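Local coordinates for protein alpha-galactosidase (Lactobacillus brevis, PDB 3MI6) that probably hydrolyses terminal, non-reducing alpha-D-galactose residues from alpha-D-galactosides such as galactose oligosaccharides, galactomannans and galactolipids, at residues Ser653-Ser658 against Ala664-Tyr669; Thr680-Lys685 against Gln730-Thr735; Gly562-Tyr567 against Gly636-Ile641; Lys685-Arg688 against Arg692-Ile695. All blocks are in the same frame, centred on the assembly; numbering follows the deposited sequence.

Contact 1 (Ser653-Ser658 against Ala664-Tyr669); sequences SWQVVS and AIAARY
Ala667 N donates to Trp654 O at 2.8 Å, and Trp654 N returns the bond to Ala667 O at 3.0 Å. This reciprocal pair lies in an antiparallel beta hairpin, strands 651-657 and 663-670, the second and third strands of the six-stranded C-terminal sheet. Two residues further on, Val656 and Ile665 form the next hydrogen-bonded pair, with Val656 N to Ile665 O at 3.0 Å. The non-hydrogen-bonded pairs between and beside them bring CA-H groups against carbonyls, as where Ala666 CA meets Trp654 O at 3.2 Å.

The two faces differ. Trp654, Val656, Ile665 and Ala667 share one, which carries an aromatic pair: Tyr669, with CG anti to its carbonyl carbon (chi1 -45°), turns its ring edge toward the face of the Trp654 six-membered ring, planes at 67° and centroids 4.9 Å apart, though the fine detail is doubtful. Its hydroxyl bonds to Ala595 O, and Phe599 and Phe638 also meet the indole. Replacing Trp654 by alanine would probably open a gap beside Ala667 CB and leave the Tyr669 ring without the face it packs against.

The other face mixes small side chains (Ser653, Ala664, Ala666) with Gln655, Val657 and Arg668. The extended arginine chain carries its guanidinium away to Gln730. Near the hairpin turn, Val657 CG2 packs on Ala664 CB at 4.3 Å.

Contact 2 (Thr680-Lys685 against Gln730-Thr735); sequences TRFYFK and QLFVVT
Three phenylalanines, Phe682 and Phe684 facing Phe732, form an aromatic cluster in which two ring geometries occur. Phe682 and Phe732 lie almost parallel, 7° between planes, but are slid so far past each other that they barely overlap; their centroids are 5.2 Å apart. The rim atoms do the touching, Phe682 CD2 over Phe732 CE2. Phe684 instead points its ring edge at the face of Phe732 in an offset edge-to-face pair, planes at 78° and centroids separated by 5.7 Å. Within 680-685 itself, Phe682 CE2 stands 3.6 Å above the plane of the Phe684 ring, over its centre, so that each of the three rings touches the other two.

No backbone bonds cross this interface. Strand 680-682 pairs with 712-714, and this small two-stranded sheet lies over one face of the larger antiparallel sheet that contains 728-736; the rings fill the layer between the two sheets, as in a beta sandwich.

Ring-to-aliphatic contacts complete the set. Phe684 CZ reaches Phe732 CB at 3.9 Å, while Phe684 CE2 meets Val734 CG2 at 3.6 Å. With Val734 CG1 anti to the backbone N (chi1 179°), CG2 stands anti to the carbonyl carbon, on the side facing Phe684. Ala666, on the neighbouring strand, and Ile695 press on the same cluster, and Arg681, pointing out of it, packs on Leu49 of a neighbouring subunit.

Contact 3 (Gly562-Tyr567 against Gly636-Ile641); sequences GTSYGY and GKFYRI
The guanidinium of Arg640 lies flat on one face of the Tyr565 ring, planes 14° apart and centres separated by 3.6 Å. Arg640 NE comes down near the rim of the ring, 3.3 Å from Tyr565 CZ, and Arg640 CD adds a CH-pi contact over the same face. At the edge of the guanidinium, Arg640 NH1 donates to Ser564 OG at 3.1 Å, with an N-H...O angle of 161° and the oxygen practically in the guanidinium plane. The bend at chi3 (-61°) swings the group back over the tyrosine. Beside it, Ser564 CB packs on Phe638 CE1 at 3.6 Å.

Helix 553-566 belongs to the (beta/alpha)8 barrel, and strand 637-640 is an edge strand of the C-terminal beta-sheet, so the contact joins these two parts of the fold. Outside partners complete the grip: Arg640 NE forms a salt bridge with Asp242, Arg640 NH2 bonds to Ser309 OG, and Ser564 OG also bonds to Phe561 O.

With cation-pi stacking on a face, hydrogen bonds at its edge and a carboxylate at NE, the buried guanidinium is fixed in tilt and rotation, and its charge is likely to be balanced by Asp242.

Contact 4 (Lys685-Arg688 against Arg692-Ile695); sequences KGLR and RYQI
Leu687 is the first residue along 685-688 to meet Tyr693. Its CD1 methyl sits over one face of the Tyr693 ring in a CH-pi contact, 4.2 Å from the centroid and offset toward the rim. Leu687 CB touches the far end of the same ring, 3.9 Å from Tyr693 CZ.

Next comes Arg688, whose backbone N donates to Tyr693 OH at 3.0 Å with an N-H...O angle of 154°. This segment belongs to the short connection by which the chain passes from strand 680-682, in the two-stranded layer, to strand 692-695 of the larger antiparallel sheet. Tyr693 reaches from that strand to the connection: with CG anti to the carbonyl carbon (chi1 -58°), its side chain extends toward the loop. The hydroxyl has a second partner in Gln661 O, at the turn of hairpin 651-670, and Arg688 NE bonds to Gln661 OE1. A phenylalanine in place of Tyr693 would probably leave Arg688 N and Gln661 O without the hydroxyl they share. At the ring edge, in its plane, Arg688 O approaches Tyr693 CE2 to 3.6 Å.

All four contacts are largely buried, contact 2 wholly so in its touching residues; contact 4, centred about 30 Å from the chain centre, reaches the surface at Arg688. Contacts 1, 2 and 4 lie in the C-terminal domain: contact 1 pairs strands of its sheet, contact 2 packs a second layer on it, and contact 4 joins the loop between the layers to strand 692-695. Contact 3, nearest the centre, reaches the same sheet from the barrel; Lys637 N and Tyr639 N probably hydrogen-bond to Val657 O and Gln655 O. The chemistry is mainly backbone bonds in contact 1, rings in contact 2, a charged stack in contact 3, and a hydroxyl bond with a leucine over the ring in contact 4.

Contact 1 (Ser653-Ser658 against Ala664-Tyr669)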
loop_
_atom_site.group_PDB
_atom_site.type_symbol
_atom_site.label_atom_id
_atom_site.label_comp_id
_atom_site.label_asym_id
_atom_site.label_seq_id
_atom_site.Cartn_x
_atom_site.Cartn_y
_atom_site.Cartn_z
ATOM N N SER D 653 -12.302 -13.691 14.966
ATOM C CA SER D 653 -12.280 -14.317 16.274
ATOM C C SER D 653 -12.246 -13.321 17.398
ATOM O O SER D 653 -11.669 -12.244 17.273
ATOM C CB SER D 653 -11.098 -15.271 16.399
ATOM O OG SER D 653 -9.881 -14.556 16.487
ATOM N N TRP D 654 -12.870 -13.691 18.507
ATOM C CA TRP D 654 -12.764 -12.888 19.708
ATOM C C TRP D 654 -12.921 -13.616 21.037
ATOM O O TRP D 654 -13.121 -14.841 21.084
ATOM C CB TRP D 654 -13.661 -11.643 19.675
ATOM C CG TRP D 654 -14.917 -11.583 18.833
ATOM C CD1 TRP D 654 -15.231 -10.625 17.866
ATOM C CD2 TRP D 654 -16.050 -12.430 18.917
ATOM N NE1 TRP D 654 -16.499 -10.847 17.343
ATOM C CE2 TRP D 654 -17.017 -11.952 17.968
ATOM C CE3 TRP D 654 -16.348 -13.543 19.677
ATOM C CZ2 TRP D 654 -18.240 -12.559 17.788
ATOM C CZ3 TRP D 654 -17.544 -14.137 19.495
ATOM C CH2 TRP D 654 -18.491 -13.647 18.567
ATOM N N GLN D 655 -12.827 -12.841 22.118
ATOM C CA GLN D 655 -12.739 -13.414 23.449
ATOM C C GLN D 655 -13.381 -12.514 24.511
ATOM O O GLN D 655 -13.188 -11.302 24.501
ATOM C CB GLN D 655 -11.261 -13.630 23.788
ATOM C CG GLN D 655 -10.994 -14.672 24.853
ATOM C CD GLN D 655 -9.509 -14.822 25.181
ATOM O OE1 GLN D 655 -9.134 -15.220 26.288
ATOM N NE2 GLN D 655 -8.664 -14.490 24.220
ATOM N N VAL D 656 -14.137 -13.107 25.428
ATOM C CA VAL D 656 -14.546 -12.391 26.636
ATOM C C VAL D 656 -13.846 -12.978 27.863
ATOM O O VAL D 656 -13.736 -14.204 27.992
ATOM C CB VAL D 656 -16.065 -12.439 26.849
ATOM C CG1 VAL D 656 -16.760 -11.580 25.837
ATOM C CG2 VAL D 656 -16.563 -13.866 26.764
ATOM N N VAL D 657 -13.367 -12.097 28.745
ATOM C CA VAL D 657 -12.600 -12.493 29.925
ATOM C C VAL D 657 -13.241 -11.921 31.194
ATOM O O VAL D 657 -13.661 -10.755 31.228
ATOM C CB VAL D 657 -11.120 -11.998 29.839
ATOM C CG1 VAL D 657 -10.294 -12.524 30.989
ATOM C CG2 VAL D 657 -10.480 -12.394 28.517
ATOM N N SER D 658 -13.309 -12.748 32.233
ATOM C CA SER D 658 -13.807 -12.335 33.543
ATOM C C SER D 658 -12.927 -11.285 34.262
ATOM O O SER D 658 -11.809 -10.975 33.817
ATOM C CB SER D 658 -13.964 -13.566 34.418
ATOM O OG SER D 658 -12.703 -14.155 34.624
ATOM N N ALA D 664 -12.656 -17.616 30.707
ATOM C CA ALA D 664 -12.725 -16.955 29.405
ATOM C C ALA D 664 -13.435 -17.821 28.395
ATOM O O ALA D 664 -13.380 -19.039 28.477
ATOM C CB ALA D 664 -11.345 -16.579 28.899
ATOM N N ILE D 665 -14.125 -17.183 27.453
ATOM C CA ILE D 665 -14.600 -17.880 26.273
ATOM C C ILE D 665 -14.119 -17.201 24.999
ATOM O O ILE D 665 -14.362 -16.019 24.781
ATOM C CB ILE D 665 -16.105 -18.005 26.270
ATOM C CG1 ILE D 665 -16.526 -19.029 27.329
ATOM C CG2 ILE D 665 -16.591 -18.443 24.905
ATOM C CD1 ILE D 665 -18.026 -19.184 27.498
ATOM N N ALA D 666 -13.412 -17.966 24.174
ATOM C CA ALA D 666 -12.920 -17.501 22.881
ATOM C C ALA D 666 -13.718 -18.162 21.767
ATOM O O ALA D 666 -14.332 -19.208 21.956
ATOM C CB ALA D 666 -11.440 -17.825 22.731
ATOM N N ALA D 667 -13.731 -17.541 20.601
ATOM C CA ALA D 667 -14.450 -18.122 19.488
ATOM C C ALA D 667 -13.728 -17.746 18.231
ATOM O O ALA D 667 -13.320 -16.605 18.090
ATOM C CB ALA D 667 -15.867 -17.616 19.451
ATOM N N ARG D 668 -13.547 -18.722 17.344
ATOM C CA ARG D 668 -12.992 -18.505 16.020
ATOM C C ARG D 668 -14.040 -18.938 14.994
ATOM O O ARG D 668 -14.552 -20.052 15.043
ATOM C CB ARG D 668 -11.733 -19.331 15.856
ATOM C CG ARG D 668 -10.987 -19.131 14.590
ATOM C CD ARG D 668 -9.742 -20.006 14.626
ATOM N NE ARG D 668 -8.869 -19.812 13.474
ATOM C CZ ARG D 668 -8.904 -20.561 12.373
ATOM N NH1 ARG D 668 -9.770 -21.559 12.270
ATOM N NH2 ARG D 668 -8.078 -20.303 11.370
ATOM N N TYR D 669 -14.369 -18.046 14.073
ATOM C CA TYR D 669 -15.307 -18.348 13.008
ATOM C C TYR D 669 -14.573 -18.251 11.685
ATOM O O TYR D 669 -13.902 -17.265 11.418
ATOM C CB TYR D 669 -16.472 -17.344 13.018
ATOM C CG TYR D 669 -17.042 -17.063 14.392
ATOM C CD1 TYR D 669 -18.160 -17.732 14.835
ATOM C CD2 TYR D 669 -16.441 -16.149 15.250
ATOM C CE1 TYR D 669 -18.675 -17.501 16.082
ATOM C CE2 TYR D 669 -16.950 -15.907 16.503
ATOM C CZ TYR D 669 -18.072 -16.584 16.914
ATOM O OH TYR D 669 -18.621 -16.367 18.165
#

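Contact 2 (Thr680-Lys685 against Gln730-Thr735)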
loop_
_atom_site.group_PDB
_atom_site.type_symbol
_atom_site.label_atom_id
_atom_site.label_comp_id
_atom_site.label_asym_id
_atom_site.label_seq_id
_atom_site.Cartn_x
_atom_site.Cartn_y
_atom_site.Cartn_z
ATOM N N THR D 680 -3.726 -24.576 12.166
ATOM C CA THR D 680 -4.332 -23.447 12.833
ATOM C C THR D 680 -3.661 -23.211 14.172
ATOM O O THR D 680 -3.530 -24.126 14.984
ATOM C CB THR D 680 -5.836 -23.669 13.092
ATOM O OG1 THR D 680 -6.536 -23.760 11.847
ATOM C CG2 THR D 680 -6.401 -22.509 13.921
ATOM N N ARG D 681 -3.229 -21.979 14.398
ATOM C CA ARG D 681 -2.872 -21.585 15.746
ATOM C C ARG D 681 -3.683 -20.387 16.206
ATOM O O ARG D 681 -3.580 -19.297 15.643
ATOM C CB ARG D 681 -1.382 -21.301 15.903
ATOM C CG ARG D 681 -1.007 -21.248 17.372
ATOM C CD ARG D 681 0.430 -21.531 17.620
ATOM N NE ARG D 681 0.922 -22.674 16.880
ATOM C CZ ARG D 681 2.199 -23.023 16.883
ATOM N NH1 ARG D 681 3.069 -22.307 17.598
ATOM N NH2 ARG D 681 2.607 -24.071 16.178
ATOM N N PHE D 682 -4.488 -20.614 17.238
ATOM C CA PHE D 682 -5.255 -19.560 17.877
ATOM C C PHE D 682 -4.493 -18.885 19.030
ATOM O O PHE D 682 -4.026 -19.562 19.932
ATOM C CB PHE D 682 -6.563 -20.142 18.397
ATOM C CG PHE D 682 -7.466 -19.112 18.972
ATOM C CD1 PHE D 682 -7.962 -18.096 18.172
ATOM C CD2 PHE D 682 -7.808 -19.142 20.304
ATOM C CE1 PHE D 682 -8.790 -17.133 18.689
ATOM C CE2 PHE D 682 -8.629 -18.178 20.830
ATOM C CZ PHE D 682 -9.123 -17.166 20.021
ATOM N N TYR D 683 -4.366 -17.563 19.011
ATOM C CA TYR D 683 -3.654 -16.870 20.094
ATOM C C TYR D 683 -4.576 -16.156 21.091
ATOM O O TYR D 683 -5.011 -15.026 20.840
ATOM C CB TYR D 683 -2.674 -15.832 19.541
ATOM C CG TYR D 683 -1.537 -16.397 18.760
ATOM C CD1 TYR D 683 -1.666 -16.642 17.398
ATOM C CD2 TYR D 683 -0.308 -16.677 19.373
ATOM C CE1 TYR D 683 -0.602 -17.165 16.666
ATOM C CE2 TYR D 683 0.760 -17.198 18.647
ATOM C CZ TYR D 683 0.601 -17.437 17.300
ATOM O OH TYR D 683 1.638 -17.939 16.569
ATOM N N PHE D 684 -4.858 -16.777 22.229
ATOM C CA PHE D 684 -5.662 -16.099 23.249
ATOM C C PHE D 684 -5.040 -14.754 23.659
ATOM O O PHE D 684 -3.813 -14.569 23.595
ATOM C CB PHE D 684 -5.849 -16.994 24.476
ATOM C CG PHE D 684 -6.586 -18.271 24.188
ATOM C CD1 PHE D 684 -5.941 -19.339 23.583
ATOM C CD2 PHE D 684 -7.926 -18.411 24.526
ATOM C CE1 PHE D 684 -6.612 -20.517 23.320
ATOM C CE2 PHE D 684 -8.601 -19.585 24.253
ATOM C CZ PHE D 684 -7.951 -20.634 23.647
ATOM N N LYS D 685 -5.899 -13.815 24.055
ATOM C CA LYS D 685 -5.465 -12.581 24.699
ATOM C C LYS D 685 -6.171 -12.435 26.055
ATOM O O LYS D 685 -7.139 -13.145 26.359
ATOM C CB LYS D 685 -5.773 -11.354 23.832
ATOM C CG LYS D 685 -5.645 -11.546 22.331
ATOM C CD LYS D 685 -4.236 -11.853 21.913
ATOM C CE LYS D 685 -3.743 -10.865 20.895
ATOM N NZ LYS D 685 -3.179 -11.582 19.726
ATOM N N GLN D 730 -15.333 -22.561 16.048
ATOM C CA GLN D 730 -14.600 -23.242 17.091
ATOM C C GLN D 730 -14.672 -22.402 18.375
ATOM O O GLN D 730 -14.239 -21.252 18.408
ATOM C CB GLN D 730 -13.163 -23.454 16.638
ATOM C CG GLN D 730 -13.051 -24.395 15.457
ATOM C CD GLN D 730 -11.907 -24.049 14.514
ATOM O OE1 GLN D 730 -11.685 -22.888 14.167
ATOM N NE2 GLN D 730 -11.196 -25.065 14.071
ATOM N N LEU D 731 -15.240 -23.001 19.415
ATOM C CA LEU D 731 -15.435 -22.376 20.708
ATOM C C LEU D 731 -14.409 -22.921 21.692
ATOM O O LEU D 731 -14.055 -24.095 21.641
ATOM C CB LEU D 731 -16.822 -22.725 21.213
ATOM C CG LEU D 731 -17.763 -21.657 21.753
ATOM C CD1 LEU D 731 -17.930 -20.488 20.785
ATOM C CD2 LEU D 731 -19.087 -22.334 22.024
ATOM N N PHE D 732 -13.951 -22.066 22.598
ATOM C CA PHE D 732 -12.908 -22.399 23.546
ATOM C C PHE D 732 -13.260 -21.894 24.952
ATOM O O PHE D 732 -13.076 -20.714 25.258
ATOM C CB PHE D 732 -11.611 -21.738 23.110
ATOM C CG PHE D 732 -11.122 -22.191 21.771
ATOM C CD1 PHE D 732 -10.442 -23.391 21.633
ATOM C CD2 PHE D 732 -11.309 -21.405 20.645
ATOM C CE1 PHE D 732 -9.980 -23.798 20.395
ATOM C CE2 PHE D 732 -10.838 -21.820 19.402
ATOM C CZ PHE D 732 -10.186 -23.010 19.279
ATOM N N VAL D 733 -13.761 -22.785 25.804
ATOM C CA VAL D 733 -14.042 -22.450 27.197
ATOM C C VAL D 733 -12.793 -22.617 28.067
ATOM O O VAL D 733 -12.268 -23.726 28.221
ATOM C CB VAL D 733 -15.146 -23.351 27.754
ATOM C CG1 VAL D 733 -15.469 -22.976 29.182
ATOM C CG2 VAL D 733 -16.381 -23.283 26.872
ATOM N N VAL D 734 -12.324 -21.516 28.639
ATOM C CA VAL D 734 -11.072 -21.516 29.386
ATOM C C VAL D 734 -11.317 -21.456 30.881
ATOM O O VAL D 734 -11.894 -20.503 31.380
ATOM C CB VAL D 734 -10.188 -20.327 28.986
ATOM C CG1 VAL D 734 -8.898 -20.335 29.779
ATOM C CG2 VAL D 734 -9.899 -20.362 27.501
ATOM N N THR D 735 -10.881 -22.487 31.594
ATOM C CA THR D 735 -11.057 -22.553 33.041
ATOM C C THR D 735 -9.712 -22.522 33.746
ATOM O O THR D 735 -8.801 -23.273 33.395
ATOM C CB THR D 735 -11.754 -23.865 33.489
ATOM O OG1 THR D 735 -13.025 -23.992 32.851
ATOM C CG2 THR D 735 -11.950 -23.884 35.007
#

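Contact 3 (Gly562-Tyr567 against Gly636-Ile641)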
loop_
_atom_site.group_PDB
_atom_site.type_symbol
_atom_site.label_atom_id
_atom_site.label_comp_id
_atom_site.label_asym_id
_atom_site.label_seq_id
_atom_site.Cartn_x
_atom_site.Cartn_y
_atom_site.Cartn_z
ATOM N N GLY D 562 -17.459 -4.752 14.129
ATOM C CA GLY D 562 -17.374 -3.311 13.984
ATOM C C GLY D 562 -18.026 -2.565 15.139
ATOM O O GLY D 562 -17.455 -1.616 15.683
ATOM N N THR D 563 -19.219 -2.990 15.532
ATOM C CA THR D 563 -19.902 -2.311 16.618
ATOM C C THR D 563 -19.047 -2.283 17.898
ATOM O O THR D 563 -19.015 -1.267 18.603
ATOM C CB THR D 563 -21.308 -2.908 16.864
ATOM O OG1 THR D 563 -22.080 -2.796 15.661
ATOM C CG2 THR D 563 -22.024 -2.171 17.986
ATOM N N SER D 564 -18.333 -3.374 18.180
ATOM C CA SER D 564 -17.534 -3.484 19.410
ATOM C C SER D 564 -16.449 -2.414 19.602
ATOM O O SER D 564 -16.058 -2.123 20.734
ATOM C CB SER D 564 -16.914 -4.875 19.542
ATOM O OG SER D 564 -15.984 -5.116 18.504
ATOM N N TYR D 565 -15.964 -1.829 18.513
ATOM C CA TYR D 565 -15.000 -0.738 18.623
ATOM C C TYR D 565 -15.616 0.404 19.429
ATOM O O TYR D 565 -14.938 1.092 20.203
ATOM C CB TYR D 565 -14.551 -0.262 17.241
ATOM C CG TYR D 565 -13.567 -1.202 16.585
ATOM C CD1 TYR D 565 -13.992 -2.195 15.701
ATOM C CD2 TYR D 565 -12.191 -1.112 16.852
ATOM C CE1 TYR D 565 -13.060 -3.089 15.096
ATOM C CE2 TYR D 565 -11.262 -1.988 16.256
ATOM C CZ TYR D 565 -11.704 -2.982 15.384
ATOM O OH TYR D 565 -10.791 -3.844 14.796
ATOM N N GLY D 566 -16.922 0.592 19.266
ATOM C CA GLY D 566 -17.597 1.701 19.888
ATOM C C GLY D 566 -18.518 1.276 21.000
ATOM O O GLY D 566 -18.865 2.085 21.860
ATOM N N TYR D 567 -18.919 0.013 20.998
ATOM C CA TYR D 567 -19.951 -0.422 21.925
ATOM C C TYR D 567 -19.750 -1.855 22.440
ATOM O O TYR D 567 -19.588 -2.787 21.668
ATOM C CB TYR D 567 -21.337 -0.218 21.281
ATOM C CG TYR D 567 -21.507 1.138 20.593
ATOM C CD1 TYR D 567 -22.102 2.199 21.240
ATOM C CD2 TYR D 567 -21.070 1.343 19.295
ATOM C CE1 TYR D 567 -22.264 3.420 20.612
ATOM C CE2 TYR D 567 -21.213 2.548 18.666
ATOM C CZ TYR D 567 -21.806 3.592 19.322
ATOM O OH TYR D 567 -21.955 4.815 18.687
ATOM N N GLY D 636 -18.238 -9.557 30.450
ATOM C CA GLY D 636 -16.811 -9.817 30.422
ATOM C C GLY D 636 -16.045 -8.875 29.521
ATOM O O GLY D 636 -16.582 -8.342 28.557
ATOM N N LYS D 637 -14.779 -8.660 29.842
ATOM C CA LYS D 637 -13.940 -7.756 29.071
ATOM C C LYS D 637 -13.736 -8.334 27.666
ATOM O O LYS D 637 -13.442 -9.526 27.503
ATOM C CB LYS D 637 -12.605 -7.518 29.791
ATOM C CG LYS D 637 -11.736 -6.460 29.136
ATOM C CD LYS D 637 -10.433 -6.231 29.883
ATOM C CE LYS D 637 -10.676 -5.456 31.173
ATOM N NZ LYS D 637 -9.395 -4.861 31.668
ATOM N N PHE D 638 -13.893 -7.486 26.654
ATOM C CA PHE D 638 -13.970 -7.953 25.275
ATOM C C PHE D 638 -12.698 -7.664 24.492
ATOM O O PHE D 638 -12.277 -6.517 24.344
ATOM C CB PHE D 638 -15.178 -7.309 24.581
ATOM C CG PHE D 638 -15.509 -7.884 23.224
ATOM C CD1 PHE D 638 -15.016 -7.302 22.065
ATOM C CD2 PHE D 638 -16.370 -8.963 23.103
ATOM C CE1 PHE D 638 -15.348 -7.816 20.805
ATOM C CE2 PHE D 638 -16.699 -9.479 21.846
ATOM C CZ PHE D 638 -16.187 -8.904 20.698
ATOM N N TYR D 639 -12.097 -8.727 23.976
ATOM C CA TYR D 639 -10.947 -8.622 23.092
ATOM C C TYR D 639 -11.303 -9.077 21.679
ATOM O O TYR D 639 -11.803 -10.184 21.494
ATOM C CB TYR D 639 -9.836 -9.527 23.607
ATOM C CG TYR D 639 -9.205 -9.078 24.896
ATOM C CD1 TYR D 639 -8.056 -8.286 24.900
ATOM C CD2 TYR D 639 -9.734 -9.458 26.102
ATOM C CE1 TYR D 639 -7.471 -7.902 26.077
ATOM C CE2 TYR D 639 -9.164 -9.074 27.272
ATOM C CZ TYR D 639 -8.038 -8.300 27.270
ATOM O OH TYR D 639 -7.494 -7.922 28.485
ATOM N N ARG D 640 -11.031 -8.230 20.695
ATOM C CA ARG D 640 -11.012 -8.644 19.301
ATOM C C ARG D 640 -9.654 -9.261 19.006
ATOM O O ARG D 640 -8.633 -8.773 19.475
ATOM C CB ARG D 640 -11.219 -7.448 18.369
ATOM C CG ARG D 640 -12.624 -6.860 18.353
ATOM C CD ARG D 640 -12.625 -5.510 17.635
ATOM N NE ARG D 640 -11.761 -4.554 18.317
ATOM C CZ ARG D 640 -12.187 -3.647 19.201
ATOM N NH1 ARG D 640 -13.485 -3.569 19.503
ATOM N NH2 ARG D 640 -11.320 -2.805 19.776
ATOM N N ILE D 641 -9.637 -10.324 18.212
ATOM C CA ILE D 641 -8.392 -10.975 17.867
ATOM C C ILE D 641 -8.201 -10.896 16.343
ATOM O O ILE D 641 -7.623 -9.926 15.839
ATOM C CB ILE D 641 -8.362 -12.441 18.455
ATOM C CG1 ILE D 641 -8.337 -12.387 19.985
ATOM C CG2 ILE D 641 -7.171 -13.261 17.958
ATOM C CD1 ILE D 641 -8.567 -13.711 20.656
#

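Contact 4 (Lys685-Arg688 against Arg692-Ile695)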
loop_
_atom_site.group_PDB
_atom_site.type_symbol
_atom_site.label_atom_id
_atom_site.label_comp_id
_atom_site.label_asym_id
_atom_site.label_seq_id
_atom_site.Cartn_x
_atom_site.Cartn_y
_atom_site.Cartn_z
ATOM N N LYS D 685 -5.899 -13.815 24.055
ATOM C CA LYS D 685 -5.465 -12.581 24.699
ATOM C C LYS D 685 -6.171 -12.435 26.055
ATOM O O LYS D 685 -7.139 -13.145 26.359
ATOM C CB LYS D 685 -5.773 -11.354 23.832
ATOM C CG LYS D 685 -5.645 -11.546 22.331
ATOM C CD LYS D 685 -4.236 -11.853 21.913
ATOM C CE LYS D 685 -3.743 -10.865 20.895
ATOM N NZ LYS D 685 -3.179 -11.582 19.726
ATOM N N GLY D 686 -5.668 -11.518 26.873
ATOM C CA GLY D 686 -6.323 -11.150 28.108
ATOM C C GLY D 686 -6.188 -12.080 29.299
ATOM O O GLY D 686 -6.937 -11.949 30.259
ATOM N N LEU D 687 -5.247 -13.006 29.273
ATOM C CA LEU D 687 -5.114 -13.932 30.393
ATOM C C LEU D 687 -3.975 -13.552 31.320
ATOM O O LEU D 687 -3.133 -12.724 30.988
ATOM C CB LEU D 687 -4.898 -15.364 29.895
ATOM C CG LEU D 687 -5.998 -15.983 29.042
ATOM C CD1 LEU D 687 -5.567 -17.378 28.670
ATOM C CD2 LEU D 687 -7.335 -15.992 29.771
ATOM N N ARG D 688 -3.955 -14.181 32.482
ATOM C CA ARG D 688 -2.851 -14.024 33.414
ATOM C C ARG D 688 -1.710 -14.959 33.020
ATOM O O ARG D 688 -1.892 -16.168 32.953
ATOM C CB ARG D 688 -3.313 -14.302 34.851
ATOM C CG ARG D 688 -3.985 -13.121 35.544
ATOM C CD ARG D 688 -4.726 -13.530 36.844
ATOM N NE ARG D 688 -5.510 -12.414 37.385
ATOM C CZ ARG D 688 -6.226 -12.455 38.509
ATOM N NH1 ARG D 688 -6.268 -13.568 39.241
ATOM N NH2 ARG D 688 -6.916 -11.378 38.894
ATOM N N ARG D 692 -2.412 -21.231 35.625
ATOM C CA ARG D 692 -2.595 -22.436 34.842
ATOM C C ARG D 692 -4.054 -22.599 34.446
ATOM O O ARG D 692 -4.943 -22.412 35.276
ATOM C CB ARG D 692 -2.080 -23.639 35.616
ATOM C CG ARG D 692 -0.585 -23.552 35.865
ATOM C CD ARG D 692 -0.090 -24.744 36.604
ATOM N NE ARG D 692 -0.921 -24.966 37.766
ATOM C CZ ARG D 692 -0.990 -26.117 38.420
ATOM N NH1 ARG D 692 -0.253 -27.155 38.023
ATOM N NH2 ARG D 692 -1.802 -26.220 39.471
ATOM N N TYR D 693 -4.305 -22.936 33.168
ATOM C CA TYR D 693 -5.663 -23.069 32.635
ATOM C C TYR D 693 -5.868 -24.391 31.916
ATOM O O TYR D 693 -4.905 -25.090 31.586
ATOM C CB TYR D 693 -5.967 -21.978 31.617
ATOM C CG TYR D 693 -5.843 -20.541 32.075
ATOM C CD1 TYR D 693 -6.950 -19.839 32.538
ATOM C CD2 TYR D 693 -4.638 -19.863 31.979
ATOM C CE1 TYR D 693 -6.854 -18.521 32.922
ATOM C CE2 TYR D 693 -4.534 -18.545 32.367
ATOM C CZ TYR D 693 -5.651 -17.871 32.828
ATOM O OH TYR D 693 -5.553 -16.550 33.221
ATOM N N GLN D 694 -7.132 -24.718 31.669
ATOM C CA GLN D 694 -7.509 -25.859 30.832
ATOM C C GLN D 694 -8.557 -25.401 29.842
ATOM O O GLN D 694 -9.347 -24.473 30.119
ATOM C CB GLN D 694 -8.066 -27.018 31.666
ATOM C CG GLN D 694 -7.059 -27.583 32.639
ATOM C CD GLN D 694 -7.412 -28.973 33.181
ATOM O OE1 GLN D 694 -8.523 -29.207 33.685
ATOM N NE2 GLN D 694 -6.447 -29.900 33.096
ATOM N N ILE D 695 -8.566 -26.055 28.690
ATOM C CA ILE D 695 -9.424 -25.650 27.613
ATOM C C ILE D 695 -10.288 -26.729 27.031
ATOM O O ILE D 695 -9.795 -27.724 26.544
ATOM C CB ILE D 695 -8.589 -25.260 26.396
ATOM C CG1 ILE D 695 -7.636 -24.152 26.823
ATOM C CG2 ILE D 695 -9.529 -24.914 25.239
ATOM C CD1 ILE D 695 -6.679 -23.780 25.786
#